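Local structure of dermonecrotic toxin (Pasteurella multocida, 2EBF) at residues P54-L57 and K58-S62; T158-N161 and E162-G165; K614-S617 and L618-M621. The protein acts as a dermonecrotic, mitogenic toxin that induces bone resorption, the chain here being its C-terminal region. All coordinates share one frame; numbering follows the deposited sequence.

Contact 1 (P54-L57 and K58-S62); sequences PEVL and KARAS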
loop_
_atom_site.group_PDB
_atom_site.type_symbol
_atom_site.label_atom_id
_atom_site.label_comp_id
_atom_site.label_asym_id
_atom_site.label_seq_id
_atom_site.Cartn_x
_atom_site.Cartn_y
_atom_site.Cartn_z
ATOM N N PRO A 54 -0.506 34.216 -6.386
ATOM C CA PRO A 54 -0.948 34.518 -7.757
ATOM C C PRO A 54 -0.722 35.967 -8.207
ATOM O O PRO A 54 -0.347 36.188 -9.360
ATOM C CB PRO A 54 -2.455 34.195 -7.722
ATOM C CG PRO A 54 -2.589 33.181 -6.665
ATOM C CD PRO A 54 -1.588 33.596 -5.602
ATOM N N GLU A 55 -0.944 36.943 -7.321
ATOM C CA GLU A 55 -0.709 38.358 -7.677
ATOM C C GLU A 55 0.748 38.610 -8.025
ATOM O O GLU A 55 1.056 39.342 -8.962
ATOM C CB GLU A 55 -1.129 39.315 -6.556
ATOM C CG GLU A 55 -2.632 39.416 -6.307
ATOM C CD GLU A 55 -3.443 39.915 -7.498
ATOM O OE1 GLU A 55 -2.930 40.673 -8.353
ATOM O OE2 GLU A 55 -4.631 39.549 -7.566
ATOM N N VAL A 56 1.646 37.996 -7.273
ATOM C CA VAL A 56 3.063 38.146 -7.541
ATOM C C VAL A 56 3.419 37.494 -8.894
ATOM O O VAL A 56 4.117 38.094 -9.722
ATOM C CB VAL A 56 3.906 37.585 -6.375
ATOM C CG1 VAL A 56 5.326 37.349 -6.807
ATOM C CG2 VAL A 56 3.869 38.542 -5.190
ATOM N N LEU A 57 2.913 36.284 -9.117
ATOM C CA LEU A 57 3.118 35.588 -10.391
ATOM C C LEU A 57 2.670 36.433 -11.582
ATOM O O LEU A 57 3.375 36.503 -12.593
ATOM C CB LEU A 57 2.352 34.264 -10.416
ATOM C CG LEU A 57 2.966 33.025 -11.095
ATOM C CD1 LEU A 57 1.892 32.187 -11.778
ATOM C CD2 LEU A 57 4.146 33.294 -12.037
ATOM N N LYS A 58 1.498 37.062 -11.442
ATOM C CA LYS A 58 0.871 37.878 -12.482
ATOM C C LYS A 58 1.786 38.965 -13.009
ATOM O O LYS A 58 1.804 39.234 -14.207
ATOM C CB LYS A 58 -0.409 38.529 -11.945
ATOM C CG LYS A 58 -1.681 37.734 -12.174
ATOM C CD LYS A 58 -2.620 37.870 -10.988
ATOM C CE LYS A 58 -4.064 38.039 -11.403
ATOM N NZ LYS A 58 -4.448 39.481 -11.296
ATOM N N ALA A 59 2.524 39.605 -12.107
ATOM C CA ALA A 59 3.449 40.662 -12.492
ATOM C C ALA A 59 4.719 40.081 -13.105
ATOM O O ALA A 59 5.236 40.623 -14.080
ATOM C CB ALA A 59 3.784 41.554 -11.301
ATOM N N ARG A 60 5.211 38.979 -12.537
ATOM C CA ARG A 60 6.451 38.355 -12.995
ATOM C C ARG A 60 6.293 37.690 -14.360
ATOM O O ARG A 60 7.216 37.712 -15.171
ATOM C CB ARG A 60 6.966 37.331 -11.968
ATOM C CG ARG A 60 7.547 37.937 -10.676
ATOM C CD ARG A 60 8.824 38.746 -10.928
ATOM N NE ARG A 60 9.989 37.876 -11.024
ATOM C CZ ARG A 60 11.083 37.967 -10.272
ATOM N NH1 ARG A 60 11.217 38.920 -9.353
ATOM N NH2 ARG A 60 12.062 37.096 -10.462
ATOM N N ALA A 61 5.126 37.106 -14.598
ATOM C CA ALA A 61 4.871 36.344 -15.818
ATOM C C ALA A 61 4.077 37.127 -16.864
ATOM O O ALA A 61 3.619 36.552 -17.857
ATOM C CB ALA A 61 4.165 35.047 -15.488
ATOM N N SER A 62 3.903 38.426 -16.642
ATOM C CA SER A 62 3.154 39.250 -17.587
ATOM C C SER A 62 3.938 39.470 -18.879
ATOM O O SER A 62 5.162 39.640 -18.861
ATOM C CB SER A 62 2.745 40.588 -16.967
ATOM O OG SER A 62 3.837 41.477 -16.907
#
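Glu55 and Lys58 reach one another because both side chains bend: in Glu55 CG sits beside the backbone N (chi1 -69°) and the chain bends at chi2, while Lys58 is kinked at chi2, chi3 and chi4. The two chains then run side by side in the same direction. Their charged ends form a salt bridge, long at 3.5 Å from Glu55 OE1 to Lys58 NZ, with OE2 only slightly farther from the ammonium nitrogen, so the lysine faces both carboxylate oxygens. On its way Lys58 CD passes over the carbonyl of Pro54, 3.3 Å from its O atom. That carbonyl also accepts the Lys58 N-H at 2.9 Å (N to Pro54 O), one of the i to i+4 bonds of helix 54-60. The last of these runs from Ala61 N to Leu57 O at 2.7 Å. On the same side of the helix Leu57 CD2 lies 3.9 Å from Ala61 CB, an apolar pair one turn apart, just where the chain leaves helical geometry. This short helix lies within the Membrane Localization Domain. Its salt bridge is on an exposed face, whereas Leu57 and Ala61 pack against Leu76 and Tyr72 of helix 70-84 and Ala117 of helix 115-129.

Contact 2 (T158-N161 and E162-G165); sequences TAMN and EMAG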
loop_
_atom_site.group_PDB
_atom_site.type_symbol
_atom_site.label_atom_id
_atom_site.label_comp_id
_atom_site.label_asym_id
_atom_site.label_seq_id
_atom_site.Cartn_x
_atom_site.Cartn_y
_atom_site.Cartn_z
ATOM N N THR A 158 4.244 9.211 2.280
ATOM C CA THR A 158 4.820 8.009 2.880
ATOM C C THR A 158 6.212 8.300 3.468
ATOM O O THR A 158 6.536 7.878 4.596
ATOM C CB THR A 158 4.876 6.854 1.832
ATOM O OG1 THR A 158 3.566 6.649 1.271
ATOM C CG2 THR A 158 5.386 5.547 2.449
ATOM N N ALA A 159 7.027 9.024 2.699
ATOM C CA ALA A 159 8.384 9.373 3.119
ATOM C C ALA A 159 8.358 10.196 4.411
ATOM O O ALA A 159 9.129 9.930 5.324
ATOM C CB ALA A 159 9.103 10.149 2.024
ATOM N N MET A 160 7.460 11.175 4.486
ATOM C CA MET A 160 7.381 12.051 5.657
ATOM C C MET A 160 6.912 11.278 6.877
ATOM O O MET A 160 7.446 11.461 7.971
ATOM C CB MET A 160 6.474 13.256 5.394
ATOM C CG MET A 160 7.092 14.288 4.438
ATOM S SD MET A 160 6.139 15.804 4.266
ATOM C CE MET A 160 4.592 15.190 3.596
ATOM N N ASN A 161 5.927 10.403 6.689
ATOM C CA ASN A 161 5.482 9.523 7.776
ATOM C C ASN A 161 6.590 8.574 8.236
ATOM O O ASN A 161 6.741 8.322 9.435
ATOM C CB ASN A 161 4.237 8.754 7.360
ATOM C CG ASN A 161 2.997 9.611 7.425
ATOM O OD1 ASN A 161 2.980 10.617 8.126
ATOM N ND2 ASN A 161 1.953 9.218 6.711
ATOM N N GLU A 162 7.363 8.056 7.292
ATOM C CA GLU A 162 8.500 7.185 7.616
ATOM C C GLU A 162 9.587 7.927 8.414
ATOM O O GLU A 162 10.125 7.405 9.412
ATOM C CB GLU A 162 9.093 6.591 6.340
ATOM C CG GLU A 162 10.071 5.420 6.562
ATOM C CD GLU A 162 10.407 4.655 5.293
ATOM O OE1 GLU A 162 9.502 4.470 4.455
ATOM O OE2 GLU A 162 11.579 4.195 5.146
ATOM N N MET A 163 9.905 9.146 7.976
ATOM C CA MET A 163 10.938 9.962 8.622
ATOM C C MET A 163 10.533 10.348 10.038
ATOM O O MET A 163 11.385 10.507 10.911
ATOM C CB MET A 163 11.195 11.223 7.800
ATOM C CG MET A 163 11.998 10.965 6.521
ATOM S SD MET A 163 12.324 12.520 5.657
ATOM C CE MET A 163 10.735 12.914 4.995
ATOM N N ALA A 164 9.225 10.488 10.244
ATOM C CA ALA A 164 8.646 10.859 11.531
ATOM C C ALA A 164 8.414 9.664 12.459
ATOM O O ALA A 164 8.105 9.849 13.638
ATOM C CB ALA A 164 7.329 11.606 11.309
ATOM N N GLY A 165 8.570 8.448 11.925
ATOM C CA GLY A 165 8.394 7.216 12.686
ATOM C C GLY A 165 6.934 6.809 12.811
ATOM O O GLY A 165 6.566 6.077 13.726
#
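Glu162 N donates to Thr158 O at 2.8 Å and Met163 N to Ala159 O at 2.9 Å, two well-formed helical bonds that are fairly straight at the hydrogen. A third, from Ala164 N to Met160 O, is more bent, at 140°. The polar ends of two side chains find their partners beyond 158-165: Glu162 OE1 accepts from Ser170 N and is hydrogen-bonded to Thr171 OG1, and Thr158 OG1 is bonded to Phe154 O one turn back. The two bonds of Glu162 hold the end of helix 151-164 to Ser170 and to Thr171, the first residue of helix 171-180. That end is a Schellman motif, in which Gly165 adopts positive phi (82°), a conformation favourable to glycine, and its N also bonds to Glu162 O at 3.1 Å. On another side of the helix the two methionines meet. The Met163 chain bends at chi3 (-73°), which folds its methyl back over the preceding turn; CE lies 3.5 Å from Met160 CA, 3.9 Å from Met160 CG and 3.4 Å from Ala159 O. The two side chains run at a slant to each other, and both touch Phe44, while Thr158 and Ala159 pack on Thr171.

Contact 3 (K614-S617 and L618-M621); sequences KMNS and LVCM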
loop_
_atom_site.group_PDB
_atom_site.type_symbol
_atom_site.label_atom_id
_atom_site.label_comp_id
_atom_site.label_asym_id
_atom_site.label_seq_id
_atom_site.Cartn_x
_atom_site.Cartn_y
_atom_site.Cartn_z
ATOM N N LYS A 614 16.172 5.142 51.848
ATOM C CA LYS A 614 17.308 5.387 50.976
ATOM C C LYS A 614 16.888 6.030 49.642
ATOM O O LYS A 614 17.548 6.956 49.169
ATOM C CB LYS A 614 18.157 4.124 50.819
ATOM C CG LYS A 614 18.946 3.832 52.094
ATOM C CD LYS A 614 19.578 2.450 52.130
ATOM C CE LYS A 614 20.383 2.296 53.419
ATOM N NZ LYS A 614 21.096 0.982 53.541
ATOM N N MET A 615 15.767 5.575 49.073
ATOM C CA MET A 615 15.189 6.209 47.875
ATOM C C MET A 615 14.845 7.668 48.099
ATOM O O MET A 615 15.050 8.505 47.218
ATOM C CB MET A 615 13.909 5.521 47.428
ATOM C CG MET A 615 14.122 4.355 46.538
ATOM S SD MET A 615 15.089 4.700 45.049
ATOM C CE MET A 615 14.997 3.027 44.461
ATOM N N ASN A 616 14.283 7.964 49.263
ATOM C CA ASN A 616 13.944 9.336 49.576
ATOM C C ASN A 616 15.162 10.216 49.790
ATOM O O ASN A 616 15.131 11.396 49.457
ATOM C CB ASN A 616 12.962 9.399 50.733
ATOM C CG ASN A 616 11.554 9.083 50.288
ATOM O OD1 ASN A 616 10.801 9.984 49.912
ATOM N ND2 ASN A 616 11.207 7.798 50.260
ATOM N N SER A 617 16.237 9.636 50.318
ATOM C CA SER A 617 17.517 10.345 50.438
ATOM C C SER A 617 18.051 10.788 49.080
ATOM O O SER A 617 18.794 11.761 48.990
ATOM C CB SER A 617 18.566 9.464 51.105
ATOM O OG SER A 617 18.288 9.303 52.484
ATOM N N LEU A 618 17.665 10.067 48.031
ATOM C CA LEU A 618 18.171 10.304 46.678
ATOM C C LEU A 618 17.434 11.417 45.951
ATOM O O LEU A 618 17.897 11.904 44.911
ATOM C CB LEU A 618 18.072 9.018 45.854
ATOM C CG LEU A 618 18.977 7.875 46.305
ATOM C CD1 LEU A 618 18.733 6.661 45.450
ATOM C CD2 LEU A 618 20.448 8.295 46.272
ATOM N N VAL A 619 16.282 11.805 46.492
ATOM C CA VAL A 619 15.414 12.787 45.857
ATOM C C VAL A 619 16.154 14.100 45.568
ATOM O O VAL A 619 16.796 14.666 46.444
ATOM C CB VAL A 619 14.151 13.033 46.704
ATOM C CG1 VAL A 619 13.408 14.264 46.229
ATOM C CG2 VAL A 619 13.257 11.803 46.654
ATOM N N CYS A 620 16.060 14.551 44.320
ATOM C CA CYS A 620 16.704 15.776 43.873
ATOM C C CYS A 620 15.660 16.663 43.194
ATOM O O CYS A 620 14.806 16.165 42.467
ATOM C CB CYS A 620 17.822 15.411 42.895
ATOM S SG CYS A 620 18.789 16.788 42.294
ATOM N N MET A 621 15.709 17.972 43.429
ATOM C CA MET A 621 14.729 18.860 42.791
ATOM C C MET A 621 15.267 20.199 42.283
ATOM O O MET A 621 14.497 21.052 41.834
ATOM C CB MET A 621 13.481 19.044 43.667
ATOM C CG MET A 621 13.705 19.615 45.046
ATOM S SD MET A 621 12.493 18.914 46.199
ATOM C CE MET A 621 13.520 17.753 47.093
#
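Leu618 and Val619 turn their backbone N-H groups back onto the last turn of helix 613-617. Leu618 N is shared between two carbonyls: it donates to Met615 O at 3.2 Å and, weakly, to Lys614 O at 3.3 Å. Val619 N donates to Asn616 O, also at 3.2 Å and with a straighter N-H...O angle of 156°. In the bonds to Met615 O and Asn616 O the donor stands well above the carbonyl plane and so does not use a lone pair. Both are i to i+3 bonds, as in a 3-10 turn. Among the side chains, Asn616 ND2 reaches back to the carbonyls of Asp612 and Lys610, at the junction with helix 596-610, while Ser617 OG is bonded to Val613 O within its own helix.

Among the apolar contacts, Leu618 places CG beside its own backbone N (chi1 -67°), which lays the branch over the preceding turn, with CG 3.3 Å from Lys614 O. Its CD1 approaches Met615 SD at 4.2 Å, the two chains meeting at a slant. Val619 brings CG2 to 3.4 Å from Asn616 O, beside the same carbonyl oxygen that accepts its N-H. Met615 and Leu618 also touch helix 629-639, at Leu637 and Lys632, and Val619 touches Thr695.

Covalent and backbone links take over beyond Val619, whose psi of 128° marks the change to an extended chain. Cys620 forms a disulfide with Cys626 and pairs through its backbone with Ala682. The arrangement is a helix C-terminus running into a disulfide-closed loop of the C3 domain; the end of that loop and the residues just after it, Gly624 to Ser628, form the pocket in which phosphonate is bound.

In the fold
All three contacts are local, but they lie in separate parts of the toxin: contacts 2 and 3 are at helix ends, and contact 1 runs the length of a short helix to its end. The centres of contacts 1 and 3 are about 66 Å apart, and contact 2, the closest to the centre of the chain, is 35 Å from the first and 41 Å from the third. Contact 2 is buried, its Glu162 carboxylate hydrogen-bonded at the start of the next helix and the residue before it. Contact 1 is amphipathic, with an exposed ion pair on one face and buried Leu57 and Ala61 on another. Contact 3 is at the surface, where i to i+3 bonds largely take over from i to i+4 and a disulfide holds the outgoing chain.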